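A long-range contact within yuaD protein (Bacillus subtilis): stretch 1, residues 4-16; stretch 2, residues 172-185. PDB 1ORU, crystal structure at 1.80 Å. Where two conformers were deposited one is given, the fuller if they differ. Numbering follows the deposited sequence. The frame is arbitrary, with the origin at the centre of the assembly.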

HETATM    1  N   MSE A   4       7.424  -1.486 -16.293  1.00 61.98           N
HETATM    2  CA  MSE A   4       6.443  -0.877 -15.347  1.00 64.78           C
HETATM    3  C   MSE A   4       7.179  -0.197 -14.198  1.00 58.91           C
HETATM    4  O   MSE A   4       6.563   0.264 -13.233  1.00 57.23           O
ATOM      5  N   TRP A   5       8.502  -0.139 -14.318  1.00 52.22           N
ATOM      6  CA  TRP A   5       9.364   0.468 -13.312  1.00 46.43           C
ATOM      7  C   TRP A   5      10.314   1.468 -13.960  1.00 45.12           C
ATOM      8  O   TRP A   5      11.290   1.064 -14.585  1.00 45.71           O
ATOM      9  N   LYS A   6      10.038   2.763 -13.830  1.00 44.08           N
ATOM     10  CA  LYS A   6      10.949   3.754 -14.400  1.00 42.61           C
ATOM     11  C   LYS A   6      11.810   4.279 -13.255  1.00 39.15           C
ATOM     12  O   LYS A   6      11.290   4.725 -12.232  1.00 37.66           O
ATOM     13  N   ARG A   7      13.125   4.211 -13.422  1.00 35.63           N
ATOM     14  CA  ARG A   7      14.039   4.668 -12.384  1.00 32.66           C
ATOM     15  C   ARG A   7      14.543   6.089 -12.560  1.00 31.52           C
ATOM     16  O   ARG A   7      14.804   6.536 -13.675  1.00 29.17           O
HETATM   17  N   MSE A   8      14.660   6.806 -11.445  0.50 29.01           N
HETATM   18  CA  MSE A   8      15.138   8.185 -11.444  0.50 28.86           C
HETATM   19  C   MSE A   8      15.894   8.465 -10.147  0.50 25.98           C
HETATM   20  O   MSE A   8      15.616   7.852  -9.115  0.50 23.14           O
ATOM     21  N   THR A   9      16.854   9.384 -10.208  1.00 22.74           N
ATOM     22  CA  THR A   9      17.648   9.734  -9.038  1.00 19.66           C
ATOM     23  C   THR A   9      17.187  11.064  -8.453  1.00 17.99           C
ATOM     24  O   THR A   9      16.906  12.010  -9.191  1.00 17.42           O
ATOM     25  N   ALA A  10      17.085  11.115  -7.129  1.00 15.21           N
ATOM     26  CA  ALA A  10      16.695  12.331  -6.427  1.00 14.19           C
ATOM     27  C   ALA A  10      17.563  12.442  -5.179  1.00 14.30           C
ATOM     28  O   ALA A  10      18.543  11.705  -5.029  1.00 12.27           O
ATOM     29  N   LYS A  11      17.192  13.342  -4.276  1.00 12.97           N
ATOM     30  CA  LYS A  11      17.984  13.570  -3.080  1.00 13.60           C
ATOM     31  C   LYS A  11      17.172  13.832  -1.821  1.00 14.82           C
ATOM     32  O   LYS A  11      16.133  14.483  -1.864  1.00 13.57           O
ATOM     33  N   ALA A  12      17.661  13.315  -0.696  1.00 14.59           N
ATOM     34  CA  ALA A  12      17.013  13.537   0.588  1.00 15.26           C
ATOM     35  C   ALA A  12      17.709  14.770   1.167  1.00 15.94           C
ATOM     36  O   ALA A  12      18.817  14.668   1.700  1.00 16.87           O
ATOM     37  N   GLU A  13      17.075  15.934   1.031  1.00 16.79           N
ATOM     38  CA  GLU A  13      17.638  17.191   1.532  1.00 17.35           C
ATOM     39  C   GLU A  13      17.624  17.269   3.048  1.00 17.11           C
ATOM     40  O   GLU A  13      18.548  17.814   3.654  1.00 17.81           O
ATOM     41  N   GLY A  14      16.570  16.734   3.657  1.00 13.70           N
ATOM     42  CA  GLY A  14      16.467  16.778   5.101  1.00 13.24           C
ATOM     43  C   GLY A  14      15.759  15.585   5.709  1.00 12.99           C
ATOM     44  O   GLY A  14      14.902  14.969   5.073  1.00 12.98           O
ATOM     45  N   LEU A  15      16.136  15.258   6.941  1.00 13.00           N
ATOM     46  CA  LEU A  15      15.544  14.150   7.686  1.00 14.13           C
ATOM     47  C   LEU A  15      15.049  14.752   8.998  1.00 15.42           C
ATOM     48  O   LEU A  15      15.713  15.625   9.572  1.00 17.07           O
ATOM     49  N   TYR A  16      13.896  14.294   9.481  1.00 13.40           N
ATOM     50  CA  TYR A  16      13.323  14.849  10.706  1.00 14.05           C
ATOM     51  C   TYR A  16      12.576  13.799  11.522  1.00 15.63           C
ATOM     52  O   TYR A  16      12.048  12.829  10.975  1.00 15.05           O
ATOM     53  N   ALA A 172      19.839   2.622   7.689  1.00 13.01           N
ATOM     54  CA  ALA A 172      20.057   4.001   8.120  1.00 13.18           C
ATOM     55  C   ALA A 172      20.015   4.948   6.928  1.00 12.38           C
ATOM     56  O   ALA A 172      20.409   4.583   5.820  1.00 12.84           O
ATOM     57  N   VAL A 173      19.530   6.164   7.164  1.00 12.77           N
ATOM     58  CA  VAL A 173      19.469   7.178   6.118  1.00 11.45           C
ATOM     59  C   VAL A 173      20.177   8.414   6.665  1.00 11.35           C
ATOM     60  O   VAL A 173      20.101   8.700   7.866  1.00 11.42           O
ATOM     61  N   TYR A 174      20.872   9.128   5.783  1.00 11.20           N
ATOM     62  CA  TYR A 174      21.662  10.295   6.171  1.00 12.52           C
ATOM     63  C   TYR A 174      21.332  11.543   5.364  1.00 11.64           C
ATOM     64  O   TYR A 174      20.938  11.455   4.205  1.00 13.79           O
ATOM     65  N   THR A 175      21.514  12.706   5.979  1.00 14.92           N
ATOM     66  CA  THR A 175      21.246  13.979   5.308  1.00 14.44           C
ATOM     67  C   THR A 175      22.019  14.075   3.986  1.00 15.12           C
ATOM     68  O   THR A 175      23.215  13.790   3.937  1.00 14.25           O
ATOM     69  N   GLY A 176      21.333  14.470   2.918  1.00 14.35           N
ATOM     70  CA  GLY A 176      21.988  14.602   1.626  1.00 14.43           C
ATOM     71  C   GLY A 176      22.099  13.333   0.798  1.00 15.48           C
ATOM     72  O   GLY A 176      22.630  13.357  -0.315  1.00 14.84           O
ATOM     73  N   ASP A 177      21.612  12.218   1.336  1.00 14.33           N
ATOM     74  CA  ASP A 177      21.654  10.950   0.619  1.00 14.13           C
ATOM     75  C   ASP A 177      21.025  11.056  -0.760  1.00 14.70           C
ATOM     76  O   ASP A 177      19.969  11.663  -0.925  1.00 12.65           O
ATOM     77  N   GLU A 178      21.677  10.452  -1.746  1.00 16.97           N
ATOM     78  CA  GLU A 178      21.130  10.428  -3.093  1.00 16.76           C
ATOM     79  C   GLU A 178      20.173   9.235  -3.053  1.00 16.86           C
ATOM     80  O   GLU A 178      20.529   8.166  -2.549  1.00 17.47           O
ATOM     81  N   ILE A 179      18.951   9.409  -3.539  1.00 14.16           N
ATOM     82  CA  ILE A 179      18.001   8.311  -3.514  1.00 12.77           C
ATOM     83  C   ILE A 179      17.634   7.822  -4.907  1.00 15.52           C
ATOM     84  O   ILE A 179      17.695   8.571  -5.891  1.00 14.69           O
ATOM     85  N   GLU A 180      17.262   6.550  -4.975  1.00 15.68           N
ATOM     86  CA  GLU A 180      16.872   5.913  -6.223  1.00 17.36           C
ATOM     87  C   GLU A 180      15.368   5.698  -6.165  1.00 15.83           C
ATOM     88  O   GLU A 180      14.881   4.967  -5.305  1.00 14.72           O
ATOM     89  N   VAL A 181      14.631   6.342  -7.066  1.00 12.87           N
ATOM     90  CA  VAL A 181      13.181   6.194  -7.080  1.00 14.06           C
ATOM     91  C   VAL A 181      12.762   5.237  -8.185  1.00 14.75           C
ATOM     92  O   VAL A 181      13.155   5.404  -9.341  1.00 15.72           O
ATOM     93  N   HIS A 182      12.000   4.211  -7.810  1.00 14.17           N
ATOM     94  CA  HIS A 182      11.488   3.230  -8.759  1.00 15.97           C
ATOM     95  C   HIS A 182      10.002   3.550  -8.869  1.00 18.52           C
ATOM     96  O   HIS A 182       9.198   3.146  -8.019  1.00 16.15           O
ATOM     97  N   SER A 183       9.656   4.312  -9.902  1.00 21.10           N
ATOM     98  CA  SER A 183       8.283   4.749 -10.123  1.00 26.25           C
ATOM     99  C   SER A 183       7.422   3.687 -10.798  1.00 28.29           C
ATOM    100  O   SER A 183       7.698   3.266 -11.923  1.00 30.14           O
ATOM    101  N   TYR A 184       6.372   3.261 -10.099  1.00 30.56           N
ATOM    102  CA  TYR A 184       5.462   2.238 -10.605  1.00 33.48           C
ATOM    103  C   TYR A 184       4.620   2.742 -11.775  1.00 37.77           C
ATOM    104  O   TYR A 184       4.132   3.875 -11.757  1.00 34.33           O
ATOM    105  N   GLN A 185       4.436   1.881 -12.776  1.00 41.49           N
ATOM    106  CA  GLN A 185       3.657   2.222 -13.965  1.00 49.08           C
ATOM    107  C   GLN A 185       2.468   1.285 -14.175  1.00 50.24           C
ATOM    108  O   GLN A 185       2.311   0.331 -13.384  1.00 49.95           O
TER

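Strand 5-16 pairs antiparallel with strand 178-184, and the backbone ladder sets the side-chain rule: Trp5, Arg7, Thr9 and Lys11 share one face of the sheet with Tyr184, His182, Glu180 and Glu178, while Lys6, Met8 and Ala10 share the other with Ser183, Val181 and Ile179. Paired residues therefore share a face, and most touch through their side chains; Lys11 and Glu178 do not.

Met4, a poorly ordered selenomethionine with chi1 p and chi2 t, lays its CE 3.3 Å from CE1 of Tyr184, at the edge of that ring. Its carbonyl O accepts a hydrogen bond from Gln185 N at 2.7 Å. Trp5 (chi1 m) leans back over the neighbouring strand: its CZ3 sits 3.6 Å from CB of Tyr184 (chi1 t), and the two rings meet obliquely, centroids 5.4 Å apart. The indole edge reaches the backbone too, with Trp5 CZ3 3.6 Å from His182 O.

On the opposite face, Lys6 (p, then t throughout) uses its extended chain rather than its charge, passing CE 3.3 Å from Ser183 OG and 2.9 Å from Gln185 OE1. Arg7 (m, t, m) likewise contributes aliphatic surface, its CG 3.3 Å from ND1 of His182 (chi1 m).

Met8, also selenomethionine, takes p, t, p in the given conformer. Its CG packs 3.6 Å from CB of Val181 (chi1 t), and its CE reaches diagonally to Ser183 CB at 3.5 Å. Thr9 (m) places CG2 3.3 Å from CG of Glu178 (chi1 t). A water joins it to Glu180 (t, p): it lies 3.2 Å from Thr9 OG1 and donates to Glu180 OE1 at 2.7 Å.

Ala10 is buried, its small CB 3.7 Å from CG1 of Ile179 (p, t). Lys11, all t, stretches past the turn with CE 3.8 Å from Gly176 CA, and its NZ makes a long salt bridge to Glu13 OE1 at 3.9 Å. Gly176 sits at phi 85°, where a CB would jam against the preceding carbonyl.

Ala12 points sideways, CB 4.4 Å from Asp177 CB; its main chain grips the turn, with Ala12 N to Asp177 O and Gly176 N to Ala12 O both at 2.8 Å. Asp177 in turn braces the turn through OD2, which accepts from Tyr174 N at 2.9 Å. Finally, buried Leu15 (m, t) points toward stretch 2, with CD1 3.4 Å from Val173 O and 3.8 Å from Val173 CG2. A second water accepts from Leu15 N at 2.9 Å and hydrogen-bonds Thr175 OG1 at 2.7 Å.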

HETATM    1  CB  MSE A   4       5.517  -1.953 -14.786  1.00 73.05           C
HETATM    2  CG  MSE A   4       6.259  -3.095 -14.122  1.00 80.90           C
HETATM    3 SE   MSE A   4       5.082  -4.447 -13.420  0.53 91.66          SE
HETATM    4  CE  MSE A   4       5.169  -3.992 -11.546  1.00 94.66           C
ATOM      5  CB  TRP A   5      10.202  -0.614 -12.609  1.00 43.65           C
ATOM      6  CG  TRP A   5       9.419  -1.541 -11.741  1.00 37.53           C
ATOM      7  CD1 TRP A   5       9.240  -2.890 -11.916  1.00 36.63           C
ATOM      8  CD2 TRP A   5       8.668  -1.186 -10.581  1.00 33.39           C
ATOM      9  NE1 TRP A   5       8.416  -3.391 -10.934  1.00 33.96           N
ATOM     10  CE2 TRP A   5       8.053  -2.365 -10.101  1.00 33.48           C
ATOM     11  CE3 TRP A   5       8.453   0.015  -9.898  1.00 30.56           C
ATOM     12  CZ2 TRP A   5       7.234  -2.373  -8.970  1.00 29.53           C
ATOM     13  CZ3 TRP A   5       7.640   0.006  -8.778  1.00 29.52           C
ATOM     14  CH2 TRP A   5       7.042  -1.180  -8.325  1.00 28.43           C
ATOM     15  CB  LYS A   6      10.188   4.910 -15.062  1.00 45.91           C
ATOM     16  CG  LYS A   6       9.357   5.765 -14.116  1.00 52.22           C
ATOM     17  CD  LYS A   6       8.776   6.995 -14.820  1.00 56.54           C
ATOM     18  CE  LYS A   6       7.797   7.748 -13.915  1.00 59.29           C
ATOM     19  NZ  LYS A   6       7.235   8.983 -14.533  1.00 61.71           N
ATOM     20  CB  ARG A   7      15.242   3.726 -12.292  1.00 36.63           C
ATOM     21  CG  ARG A   7      14.917   2.368 -11.710  1.00 39.99           C
ATOM     22  CD  ARG A   7      16.059   1.397 -11.924  1.00 44.06           C
ATOM     23  NE  ARG A   7      16.336   1.230 -13.346  1.00 49.60           N
ATOM     24  CZ  ARG A   7      17.233   0.385 -13.841  1.00 52.42           C
ATOM     25  NH1 ARG A   7      17.950  -0.379 -13.025  1.00 55.52           N
ATOM     26  NH2 ARG A   7      17.411   0.306 -15.153  1.00 54.43           N
HETATM   27  CB  MSE A   8      13.960   9.154 -11.593  0.50 34.02           C
HETATM   28  CG  MSE A   8      12.876   8.994 -10.537  0.50 39.15           C
HETATM   29 SE   MSE A   8      11.264   9.986 -10.946  0.37 46.84          SE
HETATM   30  CE  MSE A   8      10.343   8.632 -11.964  0.54 46.23           C
ATOM     31  CB  THR A   9      19.140   9.838  -9.409  1.00 20.19           C
ATOM     32  OG1 THR A   9      19.605   8.557  -9.855  1.00 21.34           O
ATOM     33  CG2 THR A   9      19.965  10.278  -8.208  1.00 20.25           C
ATOM     34  CB  ALA A  10      15.217  12.299  -6.054  1.00 12.08           C
ATOM     35  CB  LYS A  11      18.922  14.758  -3.330  1.00 14.93           C
ATOM     36  CG  LYS A  11      19.771  15.191  -2.146  1.00 14.50           C
ATOM     37  CD  LYS A  11      20.660  16.373  -2.541  1.00 16.40           C
ATOM     38  CE  LYS A  11      21.549  16.841  -1.408  1.00 16.21           C
ATOM     39  NZ  LYS A  11      22.355  18.037  -1.809  1.00 20.83           N
ATOM     40  CB  ALA A  12      17.219  12.329   1.502  1.00 15.67           C
ATOM     41  CB  GLU A  13      16.865  18.398   0.988  1.00 16.91           C
ATOM     42  CG  GLU A  13      16.999  18.643  -0.497  1.00 17.32           C
ATOM     43  CD  GLU A  13      18.371  19.174  -0.900  1.00 18.47           C
ATOM     44  OE1 GLU A  13      19.211  19.442  -0.011  1.00 19.00           O
ATOM     45  OE2 GLU A  13      18.603  19.331  -2.115  1.00 19.04           O
ATOM     46  CB  LEU A  15      16.593  13.072   7.963  1.00 14.36           C
ATOM     47  CG  LEU A  15      17.293  12.479   6.739  1.00 13.87           C
ATOM     48  CD1 LEU A  15      18.337  11.471   7.207  1.00 15.22           C
ATOM     49  CD2 LEU A  15      16.270  11.814   5.807  1.00 12.82           C
ATOM     50  CB  TYR A  16      12.337  15.967  10.358  1.00 13.92           C
ATOM     51  CG  TYR A  16      12.777  16.881   9.238  1.00 13.00           C
ATOM     52  CD1 TYR A  16      13.339  18.127   9.505  1.00 13.89           C
ATOM     53  CD2 TYR A  16      12.607  16.504   7.906  1.00 14.00           C
ATOM     54  CE1 TYR A  16      13.717  18.978   8.467  1.00 15.67           C
ATOM     55  CE2 TYR A  16      12.982  17.344   6.864  1.00 14.44           C
ATOM     56  CZ  TYR A  16      13.534  18.577   7.147  1.00 17.36           C
ATOM     57  OH  TYR A  16      13.896  19.409   6.113  1.00 17.90           O
ATOM     58  CB  ALA A 172      21.404   4.125   8.817  1.00 13.90           C
ATOM     59  CB  VAL A 173      18.005   7.487   5.700  1.00 12.16           C
ATOM     60  CG1 VAL A 173      17.393   6.245   5.054  1.00 12.05           C
ATOM     61  CG2 VAL A 173      17.169   7.898   6.912  1.00 12.17           C
ATOM     62  CB  TYR A 174      23.146   9.962   5.996  1.00 10.94           C
ATOM     63  CG  TYR A 174      23.554   8.651   6.642  1.00 15.89           C
ATOM     64  CD1 TYR A 174      23.980   8.606   7.970  1.00 15.46           C
ATOM     65  CD2 TYR A 174      23.498   7.453   5.928  1.00 14.84           C
ATOM     66  CE1 TYR A 174      24.345   7.396   8.573  1.00 17.07           C
ATOM     67  CE2 TYR A 174      23.858   6.238   6.517  1.00 16.33           C
ATOM     68  CZ  TYR A 174      24.281   6.216   7.841  1.00 18.17           C
ATOM     69  OH  TYR A 174      24.637   5.014   8.431  1.00 15.65           O
ATOM     70  CB  THR A 175      21.662  15.168   6.201  1.00 18.57           C
ATOM     71  OG1 THR A 175      20.992  15.074   7.464  1.00 22.08           O
ATOM     72  CG2 THR A 175      21.300  16.489   5.537  1.00 19.47           C
ATOM     73  CB  ASP A 177      20.888   9.864   1.383  1.00 13.19           C
ATOM     74  CG  ASP A 177      21.748   9.120   2.379  1.00 14.45           C
ATOM     75  OD1 ASP A 177      22.965   9.404   2.452  1.00 14.50           O
ATOM     76  OD2 ASP A 177      21.199   8.239   3.083  1.00 13.14           O
ATOM     77  CB  GLU A 178      22.243  10.190  -4.112  1.00 22.99           C
ATOM     78  CG  GLU A 178      21.896  10.632  -5.521  1.00 29.58           C
ATOM     79  CD  GLU A 178      23.048  10.446  -6.490  1.00 32.38           C
ATOM     80  OE1 GLU A 178      23.406   9.283  -6.774  1.00 33.94           O
ATOM     81  OE2 GLU A 178      23.597  11.462  -6.962  1.00 34.15           O
ATOM     82  CB  ILE A 179      16.711   8.695  -2.755  1.00 13.94           C
ATOM     83  CG1 ILE A 179      16.111   9.982  -3.333  1.00 12.55           C
ATOM     84  CG2 ILE A 179      17.024   8.853  -1.279  1.00 13.92           C
ATOM     85  CD1 ILE A 179      14.758  10.349  -2.732  1.00 15.26           C
ATOM     86  CB  GLU A 180      17.575   4.561  -6.348  1.00 24.61           C
ATOM     87  CG  GLU A 180      17.439   3.900  -7.701  1.00 36.76           C
ATOM     88  CD  GLU A 180      18.351   4.520  -8.737  1.00 43.62           C
ATOM     89  OE1 GLU A 180      18.384   4.013  -9.879  1.00 46.24           O
ATOM     90  OE2 GLU A 180      19.039   5.512  -8.404  1.00 46.86           O
ATOM     91  CB  VAL A 181      12.480   7.559  -7.293  1.00 14.80           C
ATOM     92  CG1 VAL A 181      10.960   7.378  -7.307  1.00 16.45           C
ATOM     93  CG2 VAL A 181      12.893   8.531  -6.185  1.00 16.39           C
ATOM     94  CB  HIS A 182      11.713   1.815  -8.225  1.00 15.05           C
ATOM     95  CG  HIS A 182      13.159   1.475  -8.029  1.00 15.44           C
ATOM     96  ND1 HIS A 182      13.909   0.824  -8.984  1.00 16.54           N
ATOM     97  CD2 HIS A 182      14.004   1.749  -7.008  1.00 14.83           C
ATOM     98  CE1 HIS A 182      15.156   0.712  -8.561  1.00 16.73           C
ATOM     99  NE2 HIS A 182      15.241   1.268  -7.364  1.00 17.00           N
ATOM    100  CB  SER A 183       8.289   6.038 -10.951  1.00 26.99           C
ATOM    101  OG  SER A 183       7.022   6.667 -10.940  1.00 29.75           O
ATOM    102  CB  TYR A 184       4.539   1.762  -9.480  1.00 33.20           C
ATOM    103  CG  TYR A 184       3.546   0.697  -9.899  1.00 34.28           C
ATOM    104  CD1 TYR A 184       3.977  -0.565 -10.316  1.00 34.50           C
ATOM    105  CD2 TYR A 184       2.173   0.946  -9.870  1.00 34.87           C
ATOM    106  CE1 TYR A 184       3.063  -1.551 -10.692  1.00 35.61           C
ATOM    107  CE2 TYR A 184       1.251  -0.036 -10.244  1.00 35.22           C
ATOM    108  CZ  TYR A 184       1.704  -1.281 -10.652  1.00 36.10           C
ATOM    109  OH  TYR A 184       0.799  -2.256 -11.015  1.00 38.40           O
ATOM    110  CB  GLN A 185       4.555   2.183 -15.203  1.00 53.49           C
ATOM    111  CG  GLN A 185       5.828   2.993 -15.059  1.00 59.32           C
ATOM    112  CD  GLN A 185       5.559   4.454 -14.763  1.00 62.45           C
ATOM    113  OE1 GLN A 185       6.472   5.208 -14.436  1.00 64.50           O
ATOM    114  NE2 GLN A 185       4.300   4.863 -14.881  1.00 65.04           N
TER
HETATM  115  O   HOH W   1      18.200   6.191 -11.404  1.00 34.55           O
HETATM  116  O   HOH W   2      18.645  16.368   7.894  1.00 16.96           O